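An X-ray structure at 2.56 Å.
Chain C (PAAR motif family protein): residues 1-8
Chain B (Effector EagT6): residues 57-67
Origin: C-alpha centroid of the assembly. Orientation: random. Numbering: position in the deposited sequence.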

# COMPACT_ATOMS: atom_id res chain seq x y z
N MET C 1 9.62 4.73 11.38
CA MET C 1 9.21 3.44 10.76
C MET C 1 9.15 2.33 11.80
O MET C 1 10.10 2.11 12.55
CB MET C 1 10.18 3.05 9.64
CG MET C 1 9.94 1.66 9.06
SD MET C 1 10.87 0.36 9.89
CE MET C 1 12.33 0.27 8.86
N ASP C 2 8.02 1.63 11.84
CA ASP C 2 7.83 0.51 12.75
C ASP C 2 8.46 -0.73 12.12
O ASP C 2 7.88 -1.35 11.22
CB ASP C 2 6.35 0.29 13.04
CG ASP C 2 6.12 -0.72 14.14
OD1 ASP C 2 7.10 -1.13 14.79
OD2 ASP C 2 4.95 -1.10 14.37
N ALA C 3 9.66 -1.09 12.58
CA ALA C 3 10.28 -2.33 12.11
C ALA C 3 9.40 -3.53 12.43
O ALA C 3 9.32 -4.48 11.64
CB ALA C 3 11.66 -2.50 12.75
N GLN C 4 8.75 -3.50 13.59
CA GLN C 4 7.74 -4.50 13.94
C GLN C 4 6.79 -4.77 12.79
O GLN C 4 6.56 -5.93 12.41
CB GLN C 4 6.97 -4.01 15.17
CG GLN C 4 6.41 -5.08 16.09
CD GLN C 4 5.55 -4.49 17.20
OE1 GLN C 4 5.12 -3.34 17.12
NE2 GLN C 4 5.29 -5.29 18.23
N ALA C 5 6.24 -3.71 12.20
CA ALA C 5 5.19 -3.86 11.20
C ALA C 5 5.75 -4.15 9.81
O ALA C 5 5.23 -5.01 9.10
CB ALA C 5 4.33 -2.59 11.16
N ALA C 6 6.80 -3.43 9.41
CA ALA C 6 7.43 -3.72 8.12
C ALA C 6 7.84 -5.18 8.03
O ALA C 6 7.67 -5.82 6.98
CB ALA C 6 8.64 -2.81 7.91
N ALA C 7 8.36 -5.74 9.12
CA ALA C 7 8.71 -7.15 9.13
C ALA C 7 7.46 -8.02 9.06
O ALA C 7 7.39 -8.97 8.28
CB ALA C 7 9.54 -7.49 10.37
N ARG C 8 6.45 -7.69 9.88
CA ARG C 8 5.20 -8.45 9.83
C ARG C 8 4.58 -8.38 8.44
O ARG C 8 4.18 -9.40 7.87
CB ARG C 8 4.23 -7.93 10.89
CG ARG C 8 2.97 -8.80 11.06
CD ARG C 8 2.12 -8.35 12.25
NE ARG C 8 0.72 -8.78 12.10
CZ ARG C 8 -0.23 -8.60 13.01
NH1 ARG C 8 0.03 -7.99 14.16
NH2 ARG C 8 -1.46 -9.03 12.77
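Chain B 57-67: RQLENAEKQLP

Chain B lays the last turns of a helix across the N-terminal start of a chain C helix, in a small contact built on alanine and leucine packing and edged by a few polar groups, one of them bridged by water.

Residues 57-65 of chain B are helical, the end of a helix that begins earlier in the chain, and B:Leu66 is the first residue to leave helical phi/psi. On chain C, C:Asp2 holds the N-cap position and the helix runs from C:Ala3 onward. The two axes cross at -69° and approach to 9.8 Å, so the helices meet obliquely rather than side by side, and the two stretches together bury 363 Å².

The register follows the first residues of chain C along the chain B helix. C:Met1 lies nearest B:Gln58, with 7.0 Å between their CA atoms; C:Ala3 lies nearest B:Ala62, CA to CA 5.3 Å; C:Gln4 lies nearest B:Gln65, CA to CA 6.2 Å. The tightest of these pairings is between two alanines. C:Ala3 points its CB toward chain B and reaches the CB of B:Ala62 at 3.6 Å, a fit in which two methyl groups let the backbones come close.

B:Leu66 extends the apolar patch just beyond the helix. Its CA-to-CB bond points sideways, but with chi1 m and chi2 t the end of the side chain comes nearer to chain C. Its CD1 lies 4.1 Å from the CB of C:Ala3, and its CD2 lies 4.1 Å from the CB of C:Ala7. These two alanines are one helical turn apart, linked by the backbone bond from C:Ala7 N to C:Ala3 O at 3.0 Å, so a single leucine spans both.

Polar groups complete the contact. B:Gln58, with chi1 and chi2 both m, brings its OE1 to the N of C:Met1 at 3.3 Å, a weak hydrogen bond. B:Gln65 points toward chain C, and its OE1 accepts a hydrogen bond from water 1 at 2.5 Å; the same water accepts from the N of C:Ala3 at 3.0 Å. That amide belongs to the first turn, where no preceding helical carbonyl serves it, and the water carries its link to B:Gln65, whose OE1 is 4.2 Å from the N of C:Ala3.

The rule to read here is economical: small residues where the backbones approach, one leucine across a helical turn, and glutamines meeting the first amine directly and a helix-start amide through water.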

# COMPACT_ATOMS: atom_id res chain seq x y z
N ARG B 57 18.32 6.13 14.93
CA ARG B 57 17.13 5.83 15.73
C ARG B 57 16.35 4.63 15.21
O ARG B 57 15.65 3.97 15.98
CB ARG B 57 16.21 7.05 15.78
CG ARG B 57 16.77 8.26 16.52
CD ARG B 57 16.97 7.99 18.01
NE ARG B 57 17.51 9.15 18.70
CZ ARG B 57 17.99 9.13 19.94
NH1 ARG B 57 18.00 8.00 20.63
NH2 ARG B 57 18.47 10.25 20.49
N GLN B 58 16.48 4.31 13.92
CA GLN B 58 15.71 3.19 13.36
C GLN B 58 16.20 1.85 13.90
O GLN B 58 15.40 0.95 14.15
CB GLN B 58 15.79 3.21 11.84
CG GLN B 58 15.13 4.43 11.21
CD GLN B 58 13.73 4.64 11.72
OE1 GLN B 58 12.82 3.89 11.40
NE2 GLN B 58 13.55 5.67 12.55
N LEU B 59 17.52 1.70 14.07
CA LEU B 59 18.07 0.45 14.58
C LEU B 59 17.73 0.27 16.06
O LEU B 59 17.33 -0.83 16.49
CB LEU B 59 19.58 0.43 14.38
CG LEU B 59 20.02 0.58 12.92
CD1 LEU B 59 21.52 0.76 12.78
CD2 LEU B 59 19.55 -0.65 12.12
N GLU B 60 17.88 1.34 16.83
CA GLU B 60 17.52 1.35 18.25
C GLU B 60 16.12 0.82 18.49
O GLU B 60 15.88 0.09 19.46
CB GLU B 60 17.64 2.79 18.75
CG GLU B 60 18.27 3.01 20.10
CD GLU B 60 18.78 4.43 20.27
OE1 GLU B 60 18.07 5.26 20.87
OE2 GLU B 60 19.88 4.73 19.75
N ASN B 61 15.18 1.17 17.62
CA ASN B 61 13.81 0.68 17.75
C ASN B 61 13.67 -0.74 17.21
O ASN B 61 12.97 -1.56 17.79
CB ASN B 61 12.84 1.62 17.04
CG ASN B 61 12.86 3.03 17.62
OD1 ASN B 61 13.68 3.35 18.48
ND2 ASN B 61 11.96 3.88 17.14
N ALA B 62 14.34 -1.04 16.09
CA ALA B 62 14.29 -2.38 15.54
C ALA B 62 14.97 -3.39 16.45
O ALA B 62 14.60 -4.57 16.46
CB ALA B 62 14.93 -2.41 14.15
N GLU B 63 15.97 -2.95 17.20
CA GLU B 63 16.78 -3.83 18.03
C GLU B 63 16.09 -4.22 19.33
O GLU B 63 16.45 -5.24 19.92
CB GLU B 63 18.12 -3.14 18.31
CG GLU B 63 19.03 -3.80 19.31
CD GLU B 63 20.41 -3.16 19.31
OE1 GLU B 63 20.53 -2.01 18.83
OE2 GLU B 63 21.37 -3.81 19.77
N LYS B 64 15.09 -3.44 19.76
CA LYS B 64 14.32 -3.76 20.95
C LYS B 64 12.99 -4.42 20.65
O LYS B 64 12.42 -5.07 21.53
CB LYS B 64 14.05 -2.48 21.77
CG LYS B 64 15.28 -1.64 22.09
CD LYS B 64 14.92 -0.24 22.62
CE LYS B 64 13.72 0.39 21.90
NZ LYS B 64 13.51 1.83 22.21
N GLN B 65 12.48 -4.28 19.42
CA GLN B 65 11.12 -4.68 19.09
C GLN B 65 11.03 -5.98 18.31
O GLN B 65 9.94 -6.56 18.22
CB GLN B 65 10.42 -3.57 18.28
CG GLN B 65 10.42 -2.20 18.95
CD GLN B 65 10.13 -1.06 17.97
OE1 GLN B 65 9.99 -1.28 16.77
NE2 GLN B 65 10.06 0.16 18.49
N LEU B 66 12.13 -6.46 17.73
CA LEU B 66 12.10 -7.68 16.94
C LEU B 66 12.78 -8.81 17.71
O LEU B 66 13.99 -8.71 17.99
CB LEU B 66 12.79 -7.47 15.58
CG LEU B 66 12.06 -6.53 14.62
CD1 LEU B 66 12.86 -6.35 13.33
CD2 LEU B 66 10.65 -7.01 14.29
N PRO B 67 12.06 -9.87 18.08
CA PRO B 67 12.70 -10.96 18.82
C PRO B 67 13.89 -11.53 18.07
O PRO B 67 13.80 -11.86 16.89
CB PRO B 67 11.57 -11.99 18.97
CG PRO B 67 10.32 -11.20 18.88
CD PRO B 67 10.61 -10.09 17.90
O HOH W 1 11.18 -0.03 14.91